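Local coordinates for pyruvate kinase (Pseudomonas aeruginosa, PDB 6QXL), which probably catalyses the last step of glycolysis, transferring the phosphoryl group of phosphoenolpyruvate to ADP to give pyruvate and ATP, with magnesium and potassium as cofactors, at residues V246-L251 with V278-Q283; A10-A15 with A33-S38; V313-E318 with E327-M332. All coordinates share one frame; numbering follows the deposited sequence.

Contact 1 of 3, residues V246-L251 with V278-Q283; sequences VARGDL and VITATQ. With MG (magnesium ion), chain N; MLI (malonate ion), chain O.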
loop_
_atom_site.group_PDB
_atom_site.type_symbol
_atom_site.label_atom_id
_atom_site.label_comp_id
_atom_site.label_asym_id
_atom_site.label_seq_id
_atom_site.Cartn_x
_atom_site.Cartn_y
_atom_site.Cartn_z
ATOM N N VAL A 246 -8.030 -25.980 -13.660
ATOM C CA VAL A 246 -6.680 -25.833 -14.169
ATOM C C VAL A 246 -6.193 -27.231 -14.512
ATOM O O VAL A 246 -5.747 -27.978 -13.651
ATOM C CB VAL A 246 -5.746 -25.127 -13.166
ATOM C CG1 VAL A 246 -4.397 -24.846 -13.799
ATOM C CG2 VAL A 246 -6.359 -23.817 -12.696
ATOM N N ALA A 247 -6.320 -27.575 -15.785
ATOM C CA ALA A 247 -6.094 -28.943 -16.236
ATOM C C ALA A 247 -4.649 -29.060 -16.712
ATOM O O ALA A 247 -4.348 -28.958 -17.911
ATOM C CB ALA A 247 -7.059 -29.289 -17.346
ATOM N N ARG A 248 -3.750 -29.313 -15.769
ATOM C CA ARG A 248 -2.346 -29.054 -16.033
ATOM C C ARG A 248 -1.698 -30.072 -16.949
ATOM O O ARG A 248 -0.681 -29.763 -17.556
ATOM C CB ARG A 248 -1.564 -28.921 -14.736
ATOM C CG ARG A 248 -2.080 -27.775 -13.899
ATOM C CD ARG A 248 -1.298 -27.585 -12.621
ATOM N NE ARG A 248 -1.148 -28.821 -11.885
ATOM C CZ ARG A 248 -0.481 -28.910 -10.729
ATOM N NH1 ARG A 248 0.066 -27.831 -10.172
ATOM N NH2 ARG A 248 -0.372 -30.082 -10.111
ATOM N N GLY A 249 -2.275 -31.272 -17.039
ATOM C CA GLY A 249 -1.788 -32.293 -17.967
ATOM C C GLY A 249 -1.845 -31.801 -19.413
ATOM O O GLY A 249 -0.819 -31.527 -20.037
ATOM N N ASP A 250 -3.037 -31.646 -19.941
ATOM C CA ASP A 250 -3.163 -31.212 -21.318
ATOM C C ASP A 250 -2.674 -29.783 -21.519
ATOM O O ASP A 250 -2.057 -29.483 -22.552
ATOM C CB ASP A 250 -4.591 -31.372 -21.837
ATOM C CG ASP A 250 -4.931 -32.818 -22.159
ATOM O OD1 ASP A 250 -4.173 -33.420 -22.947
ATOM O OD2 ASP A 250 -5.978 -33.320 -21.666
ATOM N N LEU A 251 -2.902 -28.908 -20.537
ATOM C CA LEU A 251 -2.475 -27.524 -20.671
ATOM C C LEU A 251 -0.959 -27.426 -20.794
ATOM O O LEU A 251 -0.443 -26.657 -21.608
ATOM C CB LEU A 251 -2.973 -26.678 -19.503
ATOM C CG LEU A 251 -2.682 -25.172 -19.579
ATOM C CD1 LEU A 251 -3.360 -24.474 -20.750
ATOM C CD2 LEU A 251 -3.140 -24.545 -18.282
ATOM N N VAL A 278 -13.038 -22.627 -8.677
ATOM C CA VAL A 278 -11.868 -23.109 -9.412
ATOM C C VAL A 278 -11.238 -24.335 -8.781
ATOM O O VAL A 278 -11.056 -24.386 -7.572
ATOM C CB VAL A 278 -10.834 -21.973 -9.626
ATOM C CG1 VAL A 278 -10.358 -21.380 -8.313
ATOM C CG2 VAL A 278 -9.648 -22.465 -10.436
ATOM N N ILE A 279 -10.904 -25.301 -9.626
ATOM C CA ILE A 279 -10.248 -26.553 -9.242
ATOM C C ILE A 279 -8.827 -26.607 -9.830
ATOM O O ILE A 279 -8.621 -26.292 -10.997
ATOM C CB ILE A 279 -11.016 -27.749 -9.827
ATOM C CG1 ILE A 279 -12.482 -27.763 -9.378
ATOM C CG2 ILE A 279 -10.354 -29.068 -9.450
ATOM C CD1 ILE A 279 -13.346 -28.617 -10.291
ATOM N N THR A 280 -7.858 -27.031 -9.030
ATOM C CA THR A 280 -6.492 -27.286 -9.511
ATOM C C THR A 280 -6.299 -28.796 -9.634
ATOM O O THR A 280 -6.656 -29.532 -8.720
ATOM C CB THR A 280 -5.448 -26.702 -8.549
ATOM O OG1 THR A 280 -5.656 -25.294 -8.422
ATOM C CG2 THR A 280 -4.039 -26.916 -9.063
ATOM N N ALA A 281 -5.737 -29.254 -10.753
ATOM C CA ALA A 281 -5.703 -30.696 -11.053
ATOM C C ALA A 281 -4.408 -31.202 -11.668
ATOM O O ALA A 281 -3.604 -30.431 -12.185
ATOM C CB ALA A 281 -6.853 -31.063 -11.978
ATOM N N THR A 282 -4.259 -32.528 -11.612
ATOM C CA THR A 282 -3.309 -33.320 -12.379
ATOM C C THR A 282 -1.914 -33.479 -11.770
ATOM O O THR A 282 -1.133 -32.538 -11.693
ATOM C CB THR A 282 -3.255 -32.840 -13.836
ATOM O OG1 THR A 282 -4.586 -32.818 -14.363
ATOM C CG2 THR A 282 -2.430 -33.767 -14.676
ATOM N N GLN A 283 -1.623 -34.709 -11.349
ATOM C CA GLN A 283 -0.332 -35.120 -10.825
ATOM C C GLN A 283 0.043 -34.432 -9.537
ATOM O O GLN A 283 1.221 -34.347 -9.204
ATOM C CB GLN A 283 0.790 -34.946 -11.855
ATOM C CG GLN A 283 0.524 -35.585 -13.215
ATOM C CD GLN A 283 1.812 -35.745 -14.029
ATOM O OE1 GLN A 283 2.352 -34.783 -14.563
ATOM N NE2 GLN A 283 2.333 -36.977 -14.070
HETATM MG MG MG N . -7.123 -33.186 -19.727
HETATM C C1 MLI O . -7.034 -32.926 -16.478
HETATM C C2 MLI O . -5.802 -32.674 -17.344
HETATM C C3 MLI O . -7.969 -33.937 -17.076
HETATM O O6 MLI O . -5.850 -32.720 -18.595
HETATM O O7 MLI O . -4.758 -32.383 -16.771
HETATM O O8 MLI O . -8.382 -33.678 -18.223
HETATM O O9 MLI O . -8.240 -34.975 -16.430
HETATM O O HOH W 1 -6.008 -35.508 -19.858
#
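One carboxylate oxygen of the bound malonate, O7, is held at the start of helix 248-255, where G249 N donates to it over 2.7 Å; T282 OG1 lies 2.5 Å from the same oxygen, too short to be taken at face value. The first torsion of T282 (chi1 -53°) sets OG1 beside its own backbone N and sends CG2 to within 3.4 Å of G249 N; the methyl thus lies against the first turn of the helix while the hydroxyl turns to the malonate. With A247 as N-cap and D250 N giving a longer bond to O6, the malonate sits at the helix N-terminus, whose dipole would be expected to favour its negative charge. The magnesium ion is chelated by O6 and O8 of the malonate and bound by D250 OD2 at 2.3 Å, E223 and a water. R248 grips the backbone of A281 and T282 with its guanidinium group. Its chain bends at chi3 (-50°), bringing NH2 to T282 O at 3.0 Å, in the guanidinium plane and fairly straight (162°), whereas NE reaches A281 O at 3.0 Å on a bent path, tilted from that plane. T280 CG2 lies over one guanidinium face near its rim. D301 forms a salt bridge with the same NH2 and Q264 takes NH1, which fixes the group's rotation. Leading up to the site along the chain, the backbones pair as parallel strands: V246 N donates almost straight to I279 O (2.7 Å), and A281 N returns a more bent bond to V246 O. R296 of the second subunit hydrogen-bonds to the carbonyls of R248 and G249 and to Q283. Within the barrel, strand 277-281 lies between strands 243-247 and 312-315, while helix 260-273 packs on V246 and T280 from outside.

Contact 2 of 3, residues A10-A15 with A33-S38; sequences ATLGPA and ARLNFS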
loop_
_atom_site.group_PDB
_atom_site.type_symbol
_atom_site.label_atom_id
_atom_site.label_comp_id
_atom_site.label_asym_id
_atom_site.label_seq_id
_atom_site.Cartn_x
_atom_site.Cartn_y
_atom_site.Cartn_z
ATOM N N ALA A 10 -11.990 -36.320 -5.972
ATOM C CA ALA A 10 -11.361 -37.638 -6.145
ATOM C C ALA A 10 -11.984 -38.318 -7.348
ATOM O O ALA A 10 -13.204 -38.500 -7.400
ATOM C CB ALA A 10 -11.539 -38.484 -4.907
ATOM N N THR A 11 -11.146 -38.680 -8.317
ATOM C CA THR A 11 -11.624 -39.414 -9.472
ATOM C C THR A 11 -11.813 -40.877 -9.095
ATOM O O THR A 11 -10.966 -41.457 -8.421
ATOM C CB THR A 11 -10.635 -39.316 -10.643
ATOM O OG1 THR A 11 -10.525 -37.952 -11.054
ATOM C CG2 THR A 11 -11.153 -40.106 -11.801
ATOM N N LEU A 12 -12.920 -41.460 -9.542
ATOM C CA LEU A 12 -13.187 -42.880 -9.301
ATOM C C LEU A 12 -12.723 -43.741 -10.460
ATOM O O LEU A 12 -12.635 -43.294 -11.609
ATOM C CB LEU A 12 -14.666 -43.125 -9.054
ATOM C CG LEU A 12 -15.248 -42.267 -7.928
ATOM C CD1 LEU A 12 -16.720 -42.618 -7.766
ATOM C CD2 LEU A 12 -14.457 -42.417 -6.623
ATOM N N GLY A 13 -12.425 -44.991 -10.135
ATOM C CA GLY A 13 -11.974 -45.964 -11.123
ATOM C C GLY A 13 -11.811 -47.348 -10.519
ATOM O O GLY A 13 -12.275 -47.611 -9.409
ATOM N N PRO A 14 -11.119 -48.249 -11.228
ATOM C CA PRO A 14 -10.915 -49.629 -10.752
ATOM C C PRO A 14 -10.466 -49.755 -9.300
ATOM O O PRO A 14 -10.944 -50.626 -8.595
ATOM C CB PRO A 14 -9.831 -50.153 -11.674
ATOM C CG PRO A 14 -9.995 -49.366 -12.932
ATOM C CD PRO A 14 -10.578 -48.037 -12.583
ATOM N N ALA A 15 -9.590 -48.874 -8.842
ATOM C CA ALA A 15 -9.092 -48.938 -7.467
ATOM C C ALA A 15 -10.094 -48.415 -6.438
ATOM O O ALA A 15 -9.885 -48.598 -5.243
ATOM C CB ALA A 15 -7.794 -48.161 -7.344
ATOM N N ALA A 33 -16.812 -36.477 -6.094
ATOM C CA ALA A 33 -16.389 -37.645 -6.829
ATOM C C ALA A 33 -16.491 -37.329 -8.308
ATOM O O ALA A 33 -17.549 -36.888 -8.782
ATOM C CB ALA A 33 -17.261 -38.839 -6.483
ATOM N N ARG A 34 -15.390 -37.545 -9.034
ATOM C CA ARG A 34 -15.347 -37.275 -10.464
ATOM C C ARG A 34 -15.509 -38.595 -11.215
ATOM O O ARG A 34 -14.821 -39.577 -10.921
ATOM C CB ARG A 34 -14.012 -36.610 -10.833
ATOM C CG ARG A 34 -13.699 -36.515 -12.322
ATOM C CD ARG A 34 -12.486 -35.628 -12.516
ATOM N NE ARG A 34 -12.042 -35.618 -13.920
ATOM C CZ ARG A 34 -11.127 -36.424 -14.457
ATOM N NH1 ARG A 34 -10.491 -37.340 -13.740
ATOM N NH2 ARG A 34 -10.835 -36.300 -15.740
ATOM N N LEU A 35 -16.414 -38.598 -12.180
ATOM C CA LEU A 35 -16.675 -39.754 -13.001
ATOM C C LEU A 35 -16.158 -39.397 -14.374
ATOM O O LEU A 35 -16.734 -38.532 -15.053
ATOM C CB LEU A 35 -18.173 -40.059 -13.049
ATOM C CG LEU A 35 -18.898 -40.083 -11.705
ATOM C CD1 LEU A 35 -20.367 -40.446 -11.970
ATOM C CD2 LEU A 35 -18.320 -41.084 -10.732
ATOM N N ASN A 36 -15.062 -40.038 -14.778
ATOM C CA ASN A 36 -14.425 -39.704 -16.040
ATOM C C ASN A 36 -15.066 -40.521 -17.138
ATOM O O ASN A 36 -14.877 -41.724 -17.196
ATOM C CB ASN A 36 -12.912 -39.950 -15.935
ATOM C CG ASN A 36 -12.161 -39.563 -17.185
ATOM O OD1 ASN A 36 -12.711 -38.948 -18.104
ATOM N ND2 ASN A 36 -10.906 -39.930 -17.229
ATOM N N PHE A 37 -15.813 -39.870 -18.015
ATOM C CA PHE A 37 -16.513 -40.593 -19.077
ATOM C C PHE A 37 -15.596 -41.120 -20.161
ATOM O O PHE A 37 -16.037 -41.906 -20.976
ATOM C CB PHE A 37 -17.626 -39.741 -19.709
ATOM C CG PHE A 37 -18.787 -39.454 -18.793
ATOM C CD1 PHE A 37 -19.386 -40.462 -18.039
ATOM C CD2 PHE A 37 -19.294 -38.165 -18.690
ATOM C CE1 PHE A 37 -20.465 -40.192 -17.204
ATOM C CE2 PHE A 37 -20.375 -37.878 -17.861
ATOM C CZ PHE A 37 -20.970 -38.894 -17.119
ATOM N N SER A 38 -14.333 -40.722 -20.185
ATOM C CA SER A 38 -13.376 -41.320 -21.136
ATOM C C SER A 38 -13.271 -42.848 -20.974
ATOM O O SER A 38 -12.959 -43.524 -21.926
ATOM C CB SER A 38 -11.976 -40.734 -20.934
ATOM O OG SER A 38 -11.985 -39.339 -21.100
#
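A10 and T11 run parallel to A33 and R34 as neighbouring barrel strands, with the CA atoms of T11 and R34 4.4 Å apart. R34 bonds through both its backbone N and its backbone O: the N donates to A10 O at 2.9 Å from well above that carbonyl's plane, and the O accepts from L12 N at 3.0 Å in a nearly straight bond (171°). On the face carrying T11 and R34, the two side chains lie alongside each other and point the same way. R34 CG stands anti to the backbone N (chi1 168°) and the chain runs extended to NE, which carries NH1 to T11 OG1 at 2.8 Å, in the guanidinium plane. N36 CB rests over one face of that group, near its rim, and D68 forms a salt bridge with NE. The L12 side chain packs apart from this polar pair: its CD1 touches both L35 CD2 at 3.7 Å and A33 CB at 4.0 Å, and it also packs on helices 19-28 and 42-58. N36 OD1 accepts from S38 N, closing an Asx turn where the strand ends. Strand 7-11, helix 19-28 and strand 32-36 form the first beta-alpha-beta unit of the TIM barrel, with the R34 side chain about 3 Å from the malonate in the active site.

Contact 3 of 3, residues V313-E318 with E327-M332; sequences VMLSAE and EAVKAM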
loop_
_atom_site.group_PDB
_atom_site.type_symbol
_atom_site.label_atom_id
_atom_site.label_comp_id
_atom_site.label_asym_id
_atom_site.label_seq_id
_atom_site.Cartn_x
_atom_site.Cartn_y
_atom_site.Cartn_z
ATOM N N VAL A 313 -8.676 -29.089 -4.833
ATOM C CA VAL A 313 -7.568 -29.807 -5.424
ATOM C C VAL A 313 -8.093 -31.178 -5.806
ATOM O O VAL A 313 -9.001 -31.693 -5.162
ATOM C CB VAL A 313 -6.401 -29.916 -4.443
ATOM C CG1 VAL A 313 -5.725 -28.562 -4.305
ATOM C CG2 VAL A 313 -6.854 -30.391 -3.082
ATOM N N MET A 314 -7.519 -31.753 -6.854
ATOM C CA MET A 314 -8.043 -32.968 -7.471
ATOM C C MET A 314 -7.005 -34.096 -7.460
ATOM O O MET A 314 -5.790 -33.863 -7.518
ATOM C CB MET A 314 -8.473 -32.686 -8.904
ATOM C CG MET A 314 -9.285 -33.780 -9.573
ATOM S SD MET A 314 -10.152 -33.167 -11.049
ATOM C CE MET A 314 -9.210 -33.983 -12.349
ATOM N N LEU A 315 -7.519 -35.324 -7.371
ATOM C CA LEU A 315 -6.750 -36.541 -7.591
ATOM C C LEU A 315 -7.309 -37.232 -8.831
ATOM O O LEU A 315 -8.528 -37.287 -9.011
ATOM C CB LEU A 315 -6.886 -37.480 -6.406
ATOM C CG LEU A 315 -6.320 -36.975 -5.087
ATOM C CD1 LEU A 315 -6.693 -37.906 -3.927
ATOM C CD2 LEU A 315 -4.825 -36.817 -5.191
ATOM N N SER A 316 -6.426 -37.780 -9.677
ATOM C CA SER A 316 -6.911 -38.568 -10.820
ATOM C C SER A 316 -6.540 -40.044 -10.744
ATOM O O SER A 316 -7.364 -40.851 -10.318
ATOM C CB SER A 316 -6.450 -37.961 -12.115
ATOM O OG SER A 316 -6.954 -36.660 -12.195
ATOM N N ALA A 317 -5.315 -40.409 -11.073
ATOM C CA ALA A 317 -4.935 -41.806 -11.031
ATOM C C ALA A 317 -4.669 -42.180 -9.587
ATOM O O ALA A 317 -4.856 -43.332 -9.215
ATOM C CB ALA A 317 -3.712 -42.090 -11.874
ATOM N N GLU A 318 -4.256 -41.219 -8.767
ATOM C CA GLU A 318 -3.938 -41.497 -7.369
ATOM C C GLU A 318 -5.126 -42.179 -6.682
ATOM O O GLU A 318 -4.939 -43.136 -5.932
ATOM C CB GLU A 318 -3.568 -40.215 -6.618
ATOM C CG GLU A 318 -2.415 -39.374 -7.218
ATOM C CD GLU A 318 -2.880 -38.246 -8.149
ATOM O OE1 GLU A 318 -2.387 -37.109 -8.024
ATOM O OE2 GLU A 318 -3.746 -38.507 -9.021
ATOM N N GLU A 327 -5.142 -43.401 1.276
ATOM C CA GLU A 327 -4.008 -42.704 1.879
ATOM C C GLU A 327 -3.708 -41.388 1.149
ATOM O O GLU A 327 -3.316 -40.406 1.778
ATOM C CB GLU A 327 -2.778 -43.600 1.914
ATOM C CG GLU A 327 -2.960 -44.869 2.761
ATOM C CD GLU A 327 -3.591 -46.087 2.066
ATOM O OE1 GLU A 327 -4.184 -45.996 0.955
ATOM O OE2 GLU A 327 -3.469 -47.173 2.635
ATOM N N ALA A 328 -3.934 -41.364 -0.170
ATOM C CA ALA A 328 -3.779 -40.140 -0.941
ATOM C C ALA A 328 -4.739 -39.056 -0.470
ATOM O O ALA A 328 -4.319 -37.928 -0.206
ATOM C CB ALA A 328 -3.950 -40.407 -2.423
ATOM N N VAL A 329 -6.014 -39.401 -0.335
ATOM C CA VAL A 329 -7.005 -38.442 0.138
ATOM C C VAL A 329 -6.632 -37.943 1.536
ATOM O O VAL A 329 -6.648 -36.744 1.795
ATOM C CB VAL A 329 -8.416 -39.055 0.136
ATOM C CG1 VAL A 329 -9.409 -38.176 0.925
ATOM C CG2 VAL A 329 -8.891 -39.281 -1.296
ATOM N N LYS A 330 -6.276 -38.858 2.426
ATOM C CA LYS A 330 -5.877 -38.465 3.780
ATOM C C LYS A 330 -4.703 -37.487 3.763
ATOM O O LYS A 330 -4.727 -36.467 4.451
ATOM C CB LYS A 330 -5.538 -39.677 4.643
ATOM C CG LYS A 330 -6.746 -40.492 5.032
ATOM C CD LYS A 330 -6.420 -41.497 6.139
ATOM C CE LYS A 330 -7.608 -42.416 6.416
ATOM N NZ LYS A 330 -7.183 -43.672 7.102
ATOM N N ALA A 331 -3.697 -37.792 2.944
ATOM C CA ALA A 331 -2.501 -36.953 2.878
ATOM C C ALA A 331 -2.858 -35.567 2.326
ATOM O O ALA A 331 -2.464 -34.546 2.890
ATOM C CB ALA A 331 -1.439 -37.603 2.026
ATOM N N MET A 332 -3.617 -35.549 1.243
ATOM C CA MET A 332 -4.024 -34.308 0.636
ATOM C C MET A 332 -4.791 -33.443 1.635
ATOM O O MET A 332 -4.517 -32.245 1.777
ATOM C CB MET A 332 -4.846 -34.614 -0.613
ATOM C CG MET A 332 -5.344 -33.412 -1.352
ATOM S SD MET A 332 -5.929 -33.851 -2.982
ATOM C CE MET A 332 -4.467 -33.469 -3.961
#
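M332 lies across the hollow between V313 and L315, two residues on the same face of strand 313-315, and slides past both in the opposite direction to their side chains. With CG anti to the backbone N (chi1 180°) and chi2 also extended, the chain reaches out from the helix before bending at chi3. SD then meets V313 CG2 at 3.6 Å, and CE closes on L315 CD2 at 3.6 Å while also nearing M314 O. L315 is the bump in the reverse direction. Its two methyls part: CD2 faces the methionine, whereas CD1 presses into the groove beside A328 and V329, touching V329 CG2 at 3.7 Å and A328 CB at 4.0 Å. A328 CB also meets E318 CB at 4.2 Å, extending the contact past the end of the strand. Strand and helix axes are 10.1 Å apart and nearly antiparallel at 164°, as expected where a barrel strand is followed by its outer helix. The carboxylate of E318 turns back to its own segment, with OE2 taking S316 N at 2.9 Å from above its plane, and OE1 taking M285 N. No hydrogen bond spans the two segments; the fit of buried methyls, sulfur and aliphatic branches carries the contact, and the E318 carboxylate finds its partners outside helix 327-332.

Along the chain the order is contact 2, contact 1, contact 3, all in the eight-stranded parallel TIM barrel. Contact 2 joins its first two strands and contact 1 its sixth and seventh, while contact 3 backs the eighth with helix 325-340. Strand 312-315 is flanked by strands 277-281 and 7-11, so contact 3 touches both others: M314 packs on A281 and R34, and T11 OG1 probably bonds to L315 O. The centres of contacts 2 and 3 lie about 12 Å apart. Those of contacts 1 and 3 are about 14 Å apart. Contacts 1 and 2, with centres about 15 Å apart, do not touch. Barrel closure thereby brings distant sequence around one malonate and magnesium site.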